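Local coordinates for protein 11R-lipoxygenase (Gersemia fruticosa, PDB 3VF1) that is a calcium-dependent lipoxygenase with one non-heme iron per subunit, probably a dioxygenase that incorporates molecular oxygen into a lipid substrate, at residues I345-I349 against I361-L365; E357-W362 against P601-G605; I24-D30 against W99-I105; K118-P122 against V133-K137; N213-L219 against Q234-I240. Residue numbers count along the deposited sequence, not the author numbering.

Contact 1: residues I345-I349 against I361-L365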
# COMPACT_ATOMS: atom_id res chain seq x y z
N ILE A 345 -12.41 25.18 7.59
CA ILE A 345 -13.21 24.85 8.76
C ILE A 345 -14.57 24.30 8.33
O ILE A 345 -15.11 24.71 7.31
CB ILE A 345 -13.46 26.08 9.65
CG1 ILE A 345 -14.00 27.24 8.81
CG2 ILE A 345 -12.18 26.48 10.36
CD1 ILE A 345 -14.48 28.42 9.62
N PRO A 346 -15.12 23.37 9.12
CA PRO A 346 -16.48 22.88 8.88
C PRO A 346 -17.50 23.96 9.24
O PRO A 346 -17.35 24.61 10.27
CB PRO A 346 -16.59 21.70 9.85
CG PRO A 346 -15.68 22.06 10.97
CD PRO A 346 -14.53 22.78 10.34
N ILE A 347 -18.50 24.16 8.40
CA ILE A 347 -19.51 25.18 8.66
C ILE A 347 -20.94 24.63 8.63
O ILE A 347 -21.87 25.32 9.04
CB ILE A 347 -19.40 26.35 7.67
CG1 ILE A 347 -19.61 25.85 6.23
CG2 ILE A 347 -18.05 27.03 7.81
CD1 ILE A 347 -19.69 26.97 5.21
N ALA A 348 -21.11 23.40 8.17
CA ALA A 348 -22.43 22.79 8.09
C ALA A 348 -22.34 21.29 7.89
O ALA A 348 -21.42 20.80 7.23
CB ALA A 348 -23.24 23.42 6.97
N ILE A 349 -23.29 20.55 8.46
CA ILE A 349 -23.31 19.10 8.36
C ILE A 349 -24.74 18.57 8.30
O ILE A 349 -25.62 19.02 9.03
CB ILE A 349 -22.60 18.43 9.54
CG1 ILE A 349 -21.11 18.77 9.54
CG2 ILE A 349 -22.79 16.92 9.50
CD1 ILE A 349 -20.37 18.28 10.77
N ILE A 361 -29.98 20.40 9.20
CA ILE A 361 -28.62 20.87 8.97
C ILE A 361 -28.03 21.41 10.26
O ILE A 361 -28.59 22.32 10.88
CB ILE A 361 -28.58 21.96 7.88
CG1 ILE A 361 -29.06 21.38 6.55
CG2 ILE A 361 -27.17 22.52 7.75
CD1 ILE A 361 -29.10 22.37 5.41
N TRP A 362 -26.89 20.85 10.67
CA TRP A 362 -26.22 21.25 11.90
C TRP A 362 -25.17 22.31 11.59
O TRP A 362 -24.55 22.29 10.53
CB TRP A 362 -25.56 20.04 12.56
CG TRP A 362 -26.51 18.91 12.79
CD1 TRP A 362 -26.87 17.95 11.89
CD2 TRP A 362 -27.22 18.61 14.00
NE1 TRP A 362 -27.76 17.07 12.46
CE2 TRP A 362 -27.99 17.45 13.75
CE3 TRP A 362 -27.28 19.20 15.26
CZ2 TRP A 362 -28.81 16.88 14.72
CZ3 TRP A 362 -28.09 18.64 16.22
CH2 TRP A 362 -28.84 17.49 15.95
N THR A 363 -24.99 23.24 12.52
CA THR A 363 -24.13 24.39 12.29
C THR A 363 -23.69 24.98 13.63
O THR A 363 -24.51 25.16 14.53
CB THR A 363 -24.88 25.45 11.46
OG1 THR A 363 -24.75 25.16 10.07
CG2 THR A 363 -24.34 26.82 11.72
N PRO A 364 -22.39 25.30 13.76
CA PRO A 364 -21.87 25.81 15.04
C PRO A 364 -22.43 27.18 15.40
O PRO A 364 -22.38 27.59 16.55
CB PRO A 364 -20.36 25.89 14.79
CG PRO A 364 -20.23 26.05 13.32
CD PRO A 364 -21.35 25.27 12.72
N LEU A 365 -22.95 27.88 14.39
CA LEU A 365 -23.61 29.17 14.58
C LEU A 365 -25.01 29.05 15.20
O LEU A 365 -25.38 29.86 16.05
CB LEU A 365 -23.72 29.88 13.24
CG LEU A 365 -24.08 31.37 13.26
CD1 LEU A 365 -22.94 32.18 13.86
CD2 LEU A 365 -24.40 31.85 11.85
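This is an antiparallel beta hairpin at the rim of a small sheet in the lipoxygenase part of the chain, where strand 344-350 is joined by the short strand 361-362 as outermost member. It illustrates how little pairing an edge strand needs: a single bridge, Ile349 with Trp362, holds the two backbones together. The pair is of the hydrogen-bonded type, CA to CA 5.1 Å, and both side chains emerge on the same face of the sheet. On that face the helix 369-410 lies against them, with Trp372 touching Ile349 and Asp371 touching Trp362. Beyond the bridge the chain of 361-365 leaves the sheet, and pairing gives way to looser contacts. The hydroxyl Thr363 OG1 comes to 3.1 Å from Ile347 O, and the ring carbon Pro364 CD lies 3.7 Å from the same oxygen. A diagonal apolar touch, Ala348 CB to Ile361 CG2 at 4.1 Å, adds to the join. On its other edge strand 344-350 is irregular, since Ile347 and Ala348 both face Leu335 of strand 333-338 in a classic beta bulge. Ile349 N donates to Trp362 O at 3.0 Å, an oxygen that also receives a CA-H...O contact from Ala348 CA at 3.3 Å. The return bond is the straighter one: Trp362 N to Ile349 O, 2.8 Å and 171° at the hydrogen.

Contact 2: residues E357-W362 against P601-G605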
# COMPACT_ATOMS: atom_id res chain seq x y z
N GLU A 357 -37.51 15.90 8.65
CA GLU A 357 -37.77 16.48 9.96
C GLU A 357 -36.76 15.98 11.00
O GLU A 357 -36.41 16.71 11.93
CB GLU A 357 -39.20 16.18 10.42
CG GLU A 357 -39.48 14.70 10.65
CD GLU A 357 -40.86 14.46 11.24
OE1 GLU A 357 -41.46 15.42 11.76
OE2 GLU A 357 -41.34 13.31 11.19
N ASN A 358 -36.31 14.74 10.83
CA ASN A 358 -35.32 14.16 11.73
C ASN A 358 -33.92 14.22 11.13
O ASN A 358 -32.99 13.57 11.62
CB ASN A 358 -35.68 12.72 12.06
CG ASN A 358 -37.02 12.59 12.77
OD1 ASN A 358 -37.47 13.53 13.44
ND2 ASN A 358 -37.66 11.44 12.63
N ASN A 359 -33.77 15.00 10.07
CA ASN A 359 -32.49 15.12 9.38
C ASN A 359 -32.22 16.57 9.00
O ASN A 359 -32.32 16.96 7.84
CB ASN A 359 -32.47 14.26 8.12
CG ASN A 359 -31.12 14.25 7.45
OD1 ASN A 359 -30.08 14.24 8.10
ND2 ASN A 359 -31.13 14.25 6.12
N SER A 360 -31.88 17.37 10.01
CA SER A 360 -31.68 18.80 9.82
C SER A 360 -30.24 19.13 9.49
O SER A 360 -29.37 18.25 9.50
CB SER A 360 -32.06 19.53 11.11
OG SER A 360 -31.19 19.13 12.16
N ILE A 361 -29.98 20.40 9.20
CA ILE A 361 -28.62 20.87 8.97
C ILE A 361 -28.03 21.41 10.26
O ILE A 361 -28.59 22.32 10.88
CB ILE A 361 -28.58 21.96 7.88
CG1 ILE A 361 -29.06 21.38 6.55
CG2 ILE A 361 -27.17 22.52 7.75
CD1 ILE A 361 -29.10 22.37 5.41
N TRP A 362 -26.89 20.85 10.67
CA TRP A 362 -26.22 21.25 11.90
C TRP A 362 -25.17 22.31 11.59
O TRP A 362 -24.55 22.29 10.53
CB TRP A 362 -25.56 20.04 12.56
CG TRP A 362 -26.51 18.91 12.79
CD1 TRP A 362 -26.87 17.95 11.89
CD2 TRP A 362 -27.22 18.61 14.00
NE1 TRP A 362 -27.76 17.07 12.46
CE2 TRP A 362 -27.99 17.45 13.75
CE3 TRP A 362 -27.28 19.20 15.26
CZ2 TRP A 362 -28.81 16.88 14.72
CZ3 TRP A 362 -28.09 18.64 16.22
CH2 TRP A 362 -28.84 17.49 15.95
N PRO A 601 -28.77 11.60 16.62
CA PRO A 601 -29.86 12.38 17.22
C PRO A 601 -30.91 12.76 16.19
O PRO A 601 -30.58 12.93 15.01
CB PRO A 601 -29.14 13.63 17.74
CG PRO A 601 -27.95 13.77 16.86
CD PRO A 601 -27.52 12.37 16.53
N THR A 602 -32.16 12.89 16.62
CA THR A 602 -33.24 13.29 15.73
C THR A 602 -33.73 14.69 16.05
O THR A 602 -34.49 15.28 15.29
CB THR A 602 -34.43 12.31 15.83
OG1 THR A 602 -34.83 12.17 17.20
CG2 THR A 602 -34.05 10.95 15.27
N GLU A 603 -33.29 15.23 17.19
CA GLU A 603 -33.71 16.56 17.62
C GLU A 603 -32.52 17.39 18.09
O GLU A 603 -31.45 16.86 18.38
CB GLU A 603 -34.72 16.44 18.77
CG GLU A 603 -36.05 15.83 18.37
CD GLU A 603 -37.02 15.74 19.53
OE1 GLU A 603 -36.60 15.28 20.62
OE2 GLU A 603 -38.20 16.12 19.37
N LYS A 604 -32.72 18.70 18.16
CA LYS A 604 -31.69 19.61 18.66
C LYS A 604 -31.70 19.62 20.19
O LYS A 604 -32.69 19.24 20.82
CB LYS A 604 -31.94 21.03 18.15
CG LYS A 604 -32.07 21.15 16.64
CD LYS A 604 -30.78 20.78 15.93
CE LYS A 604 -30.79 21.27 14.48
NZ LYS A 604 -30.61 22.75 14.36
N GLY A 605 -30.59 20.06 20.78
CA GLY A 605 -30.51 20.28 22.21
C GLY A 605 -30.46 19.04 23.08
O GLY A 605 -30.49 19.14 24.30
O HOH W 1 -31.38 10.82 12.86
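In the lipoxygenase part of the chain, the loop leading into the short edge strand 361-362, with that strand's Trp362, meets a loop far away in sequence, and the surface contact is built round a CH-pi interaction in which a lysine chain lies over the tryptophan ring. Segment 601-605 leads to helix 609-615, and no direct hydrogen bond links it to 357-362. Pro601 begins the approach: Pro601 CG is 3.9 Å from Trp362 CZ2, while a water joins the backbones by donating to Pro601 O at 3.1 Å and, weakly, to Asn358 O at 3.4 Å. At Thr602 the two chains run closest, CA to CA 4.6 Å from Asn358, and the CB atoms of Thr602 and Asn358 stand 4.0 Å apart. The CA-to-CB bond of Glu603 points away, yet Glu603 O sits near the ring plane, 3.6 Å from Trp362 CH2. Lys604 then supplies the main overlap. Its CE stands 4.3 Å from the centroid of the six-membered ring of Trp362, 17° off the normal, and 3.2 Å from Ser360 OG; its CD is 3.4 Å from Trp362 CZ3. The charge itself has a better partner than the ring: Lys604 NZ forms a salt bridge with Asp367, and at 5.4 Å from the centroid its cation-pi term is at most weak. Gly605 closes the segment, its backbone N hydrogen-bonded to Asp371 OD2 of helix 369-410.

Contact 3: residues I24-D30 against W99-I105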
# COMPACT_ATOMS: atom_id res chain seq x y z
N ILE A 24 33.83 -19.27 -7.80
CA ILE A 24 32.43 -19.01 -7.50
C ILE A 24 32.26 -18.53 -6.06
O ILE A 24 32.59 -19.25 -5.11
CB ILE A 24 31.58 -20.27 -7.71
CG1 ILE A 24 31.79 -20.80 -9.13
CG2 ILE A 24 30.11 -19.97 -7.46
CD1 ILE A 24 31.14 -22.15 -9.38
N THR A 25 31.73 -17.33 -5.90
CA THR A 25 31.48 -16.76 -4.58
C THR A 25 29.98 -16.61 -4.34
O THR A 25 29.28 -15.96 -5.13
CB THR A 25 32.14 -15.38 -4.41
OG1 THR A 25 33.54 -15.48 -4.72
CG2 THR A 25 31.96 -14.87 -2.99
N VAL A 26 29.49 -17.19 -3.26
CA VAL A 26 28.07 -17.15 -2.94
C VAL A 26 27.81 -16.29 -1.71
O VAL A 26 28.35 -16.55 -0.64
CB VAL A 26 27.51 -18.56 -2.68
CG1 VAL A 26 26.02 -18.50 -2.38
CG2 VAL A 26 27.77 -19.46 -3.88
N GLU A 27 26.98 -15.27 -1.87
CA GLU A 27 26.58 -14.43 -0.75
C GLU A 27 25.19 -14.83 -0.27
O GLU A 27 24.21 -14.74 -1.02
CB GLU A 27 26.58 -12.95 -1.15
CG GLU A 27 27.93 -12.44 -1.60
CD GLU A 27 27.96 -10.93 -1.74
OE1 GLU A 27 26.92 -10.28 -1.47
OE2 GLU A 27 29.02 -10.38 -2.12
N THR A 28 25.10 -15.29 0.97
CA THR A 28 23.83 -15.69 1.55
C THR A 28 23.01 -14.46 1.92
O THR A 28 23.54 -13.47 2.43
CB THR A 28 24.04 -16.55 2.81
OG1 THR A 28 24.87 -17.67 2.50
CG2 THR A 28 22.70 -17.04 3.35
N GLY A 29 21.71 -14.52 1.65
CA GLY A 29 20.82 -13.42 1.97
C GLY A 29 20.58 -13.30 3.46
O GLY A 29 21.18 -14.03 4.25
N ASP A 30 19.69 -12.39 3.85
CA ASP A 30 19.43 -12.13 5.26
C ASP A 30 18.37 -13.07 5.85
O ASP A 30 18.16 -13.10 7.06
CB ASP A 30 19.02 -10.67 5.48
CG ASP A 30 17.79 -10.29 4.67
OD1 ASP A 30 17.00 -11.18 4.32
OD2 ASP A 30 17.62 -9.08 4.40
N TRP A 99 18.40 -22.87 0.94
CA TRP A 99 19.39 -21.80 0.93
C TRP A 99 18.81 -20.55 0.29
O TRP A 99 18.45 -20.56 -0.89
CB TRP A 99 20.64 -22.25 0.17
CG TRP A 99 21.86 -21.44 0.48
CD1 TRP A 99 21.93 -20.30 1.22
CD2 TRP A 99 23.20 -21.71 0.04
NE1 TRP A 99 23.22 -19.84 1.28
CE2 TRP A 99 24.02 -20.69 0.56
CE3 TRP A 99 23.78 -22.71 -0.75
CZ2 TRP A 99 25.39 -20.65 0.32
CZ3 TRP A 99 25.14 -22.67 -0.98
CH2 TRP A 99 25.93 -21.64 -0.45
N TYR A 100 18.73 -19.47 1.06
CA TYR A 100 18.30 -18.18 0.53
C TYR A 100 19.53 -17.39 0.11
O TYR A 100 20.29 -16.91 0.95
CB TYR A 100 17.49 -17.40 1.55
CG TYR A 100 17.00 -16.07 1.03
CD1 TYR A 100 15.88 -15.98 0.22
CD2 TYR A 100 17.68 -14.89 1.35
CE1 TYR A 100 15.44 -14.76 -0.26
CE2 TYR A 100 17.25 -13.67 0.87
CZ TYR A 100 16.12 -13.61 0.07
OH TYR A 100 15.69 -12.40 -0.41
N ILE A 101 19.72 -17.25 -1.20
CA ILE A 101 20.93 -16.65 -1.75
C ILE A 101 20.68 -15.23 -2.25
O ILE A 101 19.77 -14.99 -3.03
CB ILE A 101 21.48 -17.50 -2.91
CG1 ILE A 101 21.83 -18.91 -2.41
CG2 ILE A 101 22.70 -16.83 -3.53
CD1 ILE A 101 22.22 -19.87 -3.50
N ALA A 102 21.50 -14.30 -1.77
CA ALA A 102 21.43 -12.92 -2.22
C ALA A 102 21.88 -12.82 -3.68
O ALA A 102 21.10 -12.44 -4.55
CB ALA A 102 22.30 -12.03 -1.34
N LYS A 103 23.14 -13.18 -3.93
CA LYS A 103 23.67 -13.19 -5.29
C LYS A 103 24.90 -14.09 -5.39
O LYS A 103 25.50 -14.45 -4.39
CB LYS A 103 24.02 -11.77 -5.74
CG LYS A 103 25.07 -11.09 -4.89
CD LYS A 103 25.22 -9.62 -5.28
CE LYS A 103 26.21 -8.90 -4.38
NZ LYS A 103 26.30 -7.45 -4.71
N VAL A 104 25.25 -14.44 -6.63
CA VAL A 104 26.42 -15.26 -6.89
C VAL A 104 27.40 -14.50 -7.78
O VAL A 104 27.00 -13.84 -8.73
CB VAL A 104 26.04 -16.58 -7.58
CG1 VAL A 104 27.28 -17.42 -7.87
CG2 VAL A 104 25.05 -17.36 -6.72
N ILE A 105 28.68 -14.59 -7.44
CA ILE A 105 29.73 -13.93 -8.21
C ILE A 105 30.73 -14.95 -8.72
O ILE A 105 31.40 -15.62 -7.93
CB ILE A 105 30.48 -12.89 -7.35
CG1 ILE A 105 29.49 -11.90 -6.74
CG2 ILE A 105 31.53 -12.17 -8.19
CD1 ILE A 105 30.11 -10.96 -5.73
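A classic beta bulge interrupts the pairing: Ala102 and Lys103 both face Glu27, so the register slips by one residue. Glu27 O accepts a short but bent bond from Ala102 N (2.8 Å, 137° at the hydrogen) and a weak one from Lys103 N at 3.5 Å. Before the slip the antiparallel pairing is regular. Thr25 N to Ile105 O at 2.7 Å and Ile105 N to Thr25 O at 2.8 Å frame one hydrogen-bonded pair, and Glu27 N reaches Lys103 O at 3.0 Å. After it, Thr28 lies across from Ile101, and Gly29 N donates to Tyr100 O at 2.9 Å. Glycine suits this place, since a CB on Gly29 would lie only 2.2 Å from Tyr100 CD2. Trp99 folds back on the partner strand, its NE1 donating to Thr28 OG1 at 3.0 Å and its CZ2 resting 3.5 Å from Val26 CG1. On the face of Thr25, Glu27, Lys103 and Ile105, the charges of Glu27 and Lys103 stay beyond salt-bridge distance, OE1 to NZ 4.3 Å. Tyr100 meets the ring of Trp126, a residue predicted to stabilise binding to COTL1. The paired strands form the middle of a four-stranded sheet of the PLAT beta sandwich, flanked by strand 70-77 beside 20-28 and by 116-124 beside 100-109, with Ile42 and Val40 of strand 40-46 packing on Ile24 and Trp99 from the other sheet.

Contact 4: residues K118-P122 against V133-K137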
# COMPACT_ATOMS: atom_id res chain seq x y z
N LYS A 118 34.37 -10.73 -13.82
CA LYS A 118 33.37 -11.14 -12.84
C LYS A 118 31.97 -11.11 -13.44
O LYS A 118 31.60 -10.17 -14.14
CB LYS A 118 33.42 -10.23 -11.61
CG LYS A 118 34.72 -10.32 -10.84
CD LYS A 118 34.73 -9.35 -9.67
CE LYS A 118 36.03 -9.44 -8.88
NZ LYS A 118 36.08 -8.45 -7.77
N TYR A 119 31.19 -12.15 -13.16
CA TYR A 119 29.81 -12.23 -13.62
C TYR A 119 28.87 -12.27 -12.43
O TYR A 119 28.76 -13.30 -11.75
CB TYR A 119 29.62 -13.47 -14.50
CG TYR A 119 30.43 -13.43 -15.78
CD1 TYR A 119 31.81 -13.59 -15.75
CD2 TYR A 119 29.82 -13.23 -17.01
CE1 TYR A 119 32.56 -13.56 -16.91
CE2 TYR A 119 30.56 -13.19 -18.18
CZ TYR A 119 31.93 -13.36 -18.12
OH TYR A 119 32.68 -13.32 -19.27
N ILE A 120 28.19 -11.16 -12.17
CA ILE A 120 27.30 -11.05 -11.02
C ILE A 120 25.92 -11.61 -11.37
O ILE A 120 25.38 -11.32 -12.43
CB ILE A 120 27.13 -9.59 -10.56
CG1 ILE A 120 28.49 -8.89 -10.48
CG2 ILE A 120 26.43 -9.53 -9.21
CD1 ILE A 120 29.42 -9.45 -9.43
N PHE A 121 25.36 -12.40 -10.46
CA PHE A 121 24.04 -12.99 -10.66
C PHE A 121 23.10 -12.63 -9.52
O PHE A 121 23.03 -13.35 -8.52
CB PHE A 121 24.17 -14.51 -10.80
CG PHE A 121 24.99 -14.95 -11.97
CD1 PHE A 121 26.37 -15.06 -11.87
CD2 PHE A 121 24.39 -15.24 -13.18
CE1 PHE A 121 27.13 -15.45 -12.95
CE2 PHE A 121 25.15 -15.63 -14.27
CZ PHE A 121 26.52 -15.74 -14.15
N PRO A 122 22.37 -11.51 -9.66
CA PRO A 122 21.42 -11.07 -8.64
C PRO A 122 20.29 -12.09 -8.48
O PRO A 122 19.58 -12.36 -9.45
CB PRO A 122 20.88 -9.75 -9.20
CG PRO A 122 21.86 -9.34 -10.26
CD PRO A 122 22.39 -10.61 -10.82
N VAL A 133 19.22 -18.56 -12.67
CA VAL A 133 19.45 -17.14 -12.47
C VAL A 133 20.25 -16.54 -13.62
O VAL A 133 21.35 -16.99 -13.93
CB VAL A 133 20.22 -16.89 -11.16
CG1 VAL A 133 20.35 -15.40 -10.89
CG2 VAL A 133 19.53 -17.59 -10.00
N TYR A 134 19.69 -15.52 -14.26
CA TYR A 134 20.38 -14.82 -15.35
C TYR A 134 21.47 -13.93 -14.79
O TYR A 134 21.54 -13.68 -13.59
CB TYR A 134 19.40 -13.95 -16.14
CG TYR A 134 18.21 -14.69 -16.71
CD1 TYR A 134 18.27 -15.28 -17.96
CD2 TYR A 134 17.03 -14.78 -16.00
CE1 TYR A 134 17.18 -15.94 -18.49
CE2 TYR A 134 15.94 -15.43 -16.51
CZ TYR A 134 16.02 -16.02 -17.75
OH TYR A 134 14.91 -16.67 -18.25
N GLU A 135 22.33 -13.43 -15.68
CA GLU A 135 23.33 -12.45 -15.31
C GLU A 135 22.65 -11.08 -15.22
O GLU A 135 21.65 -10.84 -15.89
CB GLU A 135 24.46 -12.44 -16.34
CG GLU A 135 25.76 -11.81 -15.85
CD GLU A 135 25.78 -10.30 -15.99
OE1 GLU A 135 24.99 -9.76 -16.79
OE2 GLU A 135 26.59 -9.65 -15.30
N GLY A 136 23.21 -10.19 -14.40
CA GLY A 136 22.59 -8.91 -14.09
C GLY A 136 21.93 -8.21 -15.26
O GLY A 136 20.78 -7.77 -15.16
N LYS A 137 22.65 -8.09 -16.37
CA LYS A 137 22.17 -7.39 -17.56
C LYS A 137 20.69 -7.68 -17.85
O LYS A 137 20.28 -8.84 -17.91
CB LYS A 137 23.02 -7.79 -18.77
CG LYS A 137 22.90 -6.87 -19.97
CD LYS A 137 23.65 -7.44 -21.17
CE LYS A 137 23.63 -6.50 -22.36
NZ LYS A 137 24.53 -5.33 -22.18
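Phe121 lays one face of its ring over Glu135 CG, so that the aliphatic part of a glutamate covers an aromatic side chain. The closest approach between the two side chains is Phe121 CE2 to Glu135 CB, 3.9 Å. The ring edge of Phe121 meets backbone as well: its CD2 is 3.3 Å from Tyr134 O, near the ring plane. Val133 O lies 3.6 Å from the same Phe121 CD2. Val133 also contributes its CG1, which lies 3.9 Å from Phe121 CB and 3.5 Å from Pro122 O. These contacts belong to the PLAT beta sandwich, and they show how its two layers are closed at a margin. Strand 116-124 is the outermost strand of one four-stranded sheet and 130-134 that of the other; the touching parts, residues 119-122 and 133-136, head about 106° apart and form no bridge. Phe121 also packs on Ile83 and Ile86 of strand 83-90, in the facing sheet. Where 133-137 leaves its strand, a single backbone hydrogen bond crosses the gap, Gly136 N to Ile120 O at 3.1 Å, and Pro122 CD sits 3.7 Å from Gly136 N. Beyond it, Glu135 OE1 accepts from Lys137 N at 2.9 Å, a side-chain-to-backbone bond within 133-137. Tyr134 points its CB away from 118-122, and its hydroxyl is hydrogen-bonded to Glu157 on helix 148-164.

Contact 5: residues N213-L219 against Q234-I240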
# COMPACT_ATOMS: atom_id res chain seq x y z
N ASN A 213 -0.40 -7.35 25.52
CA ASN A 213 0.82 -6.79 24.95
C ASN A 213 0.85 -5.27 25.07
O ASN A 213 1.92 -4.67 25.15
CB ASN A 213 0.98 -7.21 23.49
CG ASN A 213 1.40 -8.66 23.34
OD1 ASN A 213 1.99 -9.25 24.25
ND2 ASN A 213 1.12 -9.25 22.18
N LEU A 214 -0.33 -4.66 25.07
CA LEU A 214 -0.44 -3.21 25.20
C LEU A 214 -0.64 -2.79 26.65
O LEU A 214 -0.71 -1.60 26.96
CB LEU A 214 -1.60 -2.69 24.35
CG LEU A 214 -1.54 -3.01 22.86
CD1 LEU A 214 -2.77 -2.48 22.15
CD2 LEU A 214 -0.27 -2.43 22.24
N GLY A 215 -0.73 -3.77 27.55
CA GLY A 215 -0.93 -3.50 28.96
C GLY A 215 -2.35 -3.09 29.27
O GLY A 215 -2.60 -2.30 30.19
N LEU A 216 -3.30 -3.63 28.51
CA LEU A 216 -4.71 -3.25 28.64
C LEU A 216 -5.62 -4.46 28.77
O LEU A 216 -6.82 -4.38 28.47
CB LEU A 216 -5.13 -2.42 27.43
CG LEU A 216 -4.40 -1.09 27.24
CD1 LEU A 216 -4.75 -0.47 25.89
CD2 LEU A 216 -4.74 -0.13 28.37
N SER A 217 -5.08 -5.59 29.22
CA SER A 217 -5.85 -6.82 29.31
C SER A 217 -6.98 -6.71 30.33
O SER A 217 -7.94 -7.49 30.30
CB SER A 217 -4.94 -8.00 29.66
OG SER A 217 -4.41 -7.87 30.97
N HIS A 218 -6.87 -5.74 31.23
CA HIS A 218 -7.91 -5.53 32.24
C HIS A 218 -9.18 -4.97 31.62
O HIS A 218 -10.22 -4.90 32.28
CB HIS A 218 -7.41 -4.60 33.35
CG HIS A 218 -6.98 -3.25 32.87
ND1 HIS A 218 -5.70 -2.98 32.45
CD2 HIS A 218 -7.67 -2.09 32.75
CE1 HIS A 218 -5.61 -1.71 32.09
NE2 HIS A 218 -6.79 -1.15 32.25
N LEU A 219 -9.10 -4.57 30.35
CA LEU A 219 -10.26 -4.03 29.64
C LEU A 219 -10.86 -5.04 28.67
O LEU A 219 -11.80 -4.72 27.94
CB LEU A 219 -9.87 -2.76 28.88
CG LEU A 219 -9.40 -1.58 29.72
CD1 LEU A 219 -9.06 -0.40 28.83
CD2 LEU A 219 -10.45 -1.19 30.75
N GLN A 234 -6.12 6.79 27.91
CA GLN A 234 -5.64 5.64 28.66
C GLN A 234 -5.11 4.55 27.74
O GLN A 234 -4.30 3.72 28.15
CB GLN A 234 -6.76 5.06 29.52
CG GLN A 234 -7.23 5.96 30.65
CD GLN A 234 -8.35 5.35 31.46
OE1 GLN A 234 -8.60 4.15 31.38
NE2 GLN A 234 -9.03 6.17 32.26
N LEU A 235 -5.56 4.56 26.49
CA LEU A 235 -5.19 3.53 25.53
C LEU A 235 -3.76 3.72 25.02
O LEU A 235 -3.19 2.81 24.41
CB LEU A 235 -6.16 3.52 24.35
CG LEU A 235 -7.62 3.25 24.72
CD1 LEU A 235 -8.50 3.20 23.48
CD2 LEU A 235 -7.74 1.95 25.50
N ILE A 236 -3.18 4.89 25.28
CA ILE A 236 -1.81 5.16 24.86
C ILE A 236 -0.83 4.86 25.98
O ILE A 236 -0.45 5.75 26.75
CB ILE A 236 -1.64 6.61 24.39
CG1 ILE A 236 -2.67 6.94 23.31
CG2 ILE A 236 -0.22 6.83 23.87
CD1 ILE A 236 -2.65 5.99 22.13
N THR A 237 -0.44 3.60 26.08
CA THR A 237 0.52 3.15 27.08
C THR A 237 1.93 3.23 26.51
O THR A 237 2.10 3.53 25.32
CB THR A 237 0.23 1.70 27.48
OG1 THR A 237 0.42 0.84 26.35
CG2 THR A 237 -1.19 1.55 27.99
N PRO A 238 2.94 2.99 27.35
CA PRO A 238 4.32 2.96 26.85
C PRO A 238 4.52 1.92 25.74
O PRO A 238 5.51 1.99 25.01
CB PRO A 238 5.13 2.59 28.09
CG PRO A 238 4.31 3.08 29.23
CD PRO A 238 2.89 2.86 28.81
N ALA A 239 3.59 0.97 25.63
CA ALA A 239 3.65 -0.03 24.57
C ALA A 239 3.46 0.63 23.21
O ALA A 239 3.94 0.13 22.19
CB ALA A 239 2.59 -1.09 24.80
N ILE A 240 2.75 1.76 23.19
CA ILE A 240 2.61 2.56 21.98
C ILE A 240 3.77 3.54 21.92
O ILE A 240 3.78 4.56 22.61
CB ILE A 240 1.28 3.34 21.97
CG1 ILE A 240 0.11 2.41 22.30
CG2 ILE A 240 1.07 4.01 20.62
CD1 ILE A 240 -0.02 1.24 21.36
O HOH W 2 -6.60 1.58 31.34
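A Schellman motif closing helix 208-213 meets an ST turn in a loop further along the chain. Gly215, with a positive phi of 76° that favours glycine, is the residue at which the chain leaves helical geometry. Leu214 O, at this helix end, accepts a hydrogen bond from Thr237 OG1 at 2.8 Å. The same Thr237 oxygen accepts from Ala239 N at 3.3 Å, which makes the ST turn, so one hydroxyl serves both its own loop and the helix end. A type I turn overlaps it, closed by Ile240 N to Thr237 O at 2.8 Å, and sets Ala239 against the helix terminus: Ala239 CB is 3.7 Å from Asn213 O and 3.7 Å from Leu214 CA. Alongside these polar links, apolar side chains meet. Leu214 CD2 touches Ile240 CD1 at 3.8 Å, Leu216 CD1 meets Leu235 CD2 at 3.9 Å, and Leu216 CD2 is 3.9 Å from Thr237 CG2. Leu219 and Leu235 both pack on Val623 of helix 619-632 and on Trp226 of the intervening loop. A water also bridges the exposed His218 and Gln234, lying 2.9 Å from His218 NE2 and donating to Gln234 OE1 at 3.3 Å. Far from the iron, the contact typifies a Schellman motif at the end of helix 208-213, with Leu214 O hydrogen-bonded by the threonine of an ST turn.

In the fold
From the N terminus, contact 3 comes first, closing a loop of 68 residues between inner strands of one PLAT sheet. Contact 4 follows in series about 12 Å away, centre to centre, and links that sheet's edge to the other layer; Val104 O and Phe121 N, 2.8 Å apart, probably join the two contacts directly. Contact 5 next closes a short, irregular loop beyond helix 208-213. On the other side of the chain's centre from the PLAT pair, contact 1 closes a hairpin, and contact 2 starts where it ends, sharing Ile361 and Trp362. The long, mainly helical loop closed by contact 2 carries the iron ligands His392, His397, His575 and Asn579. No contact encloses another.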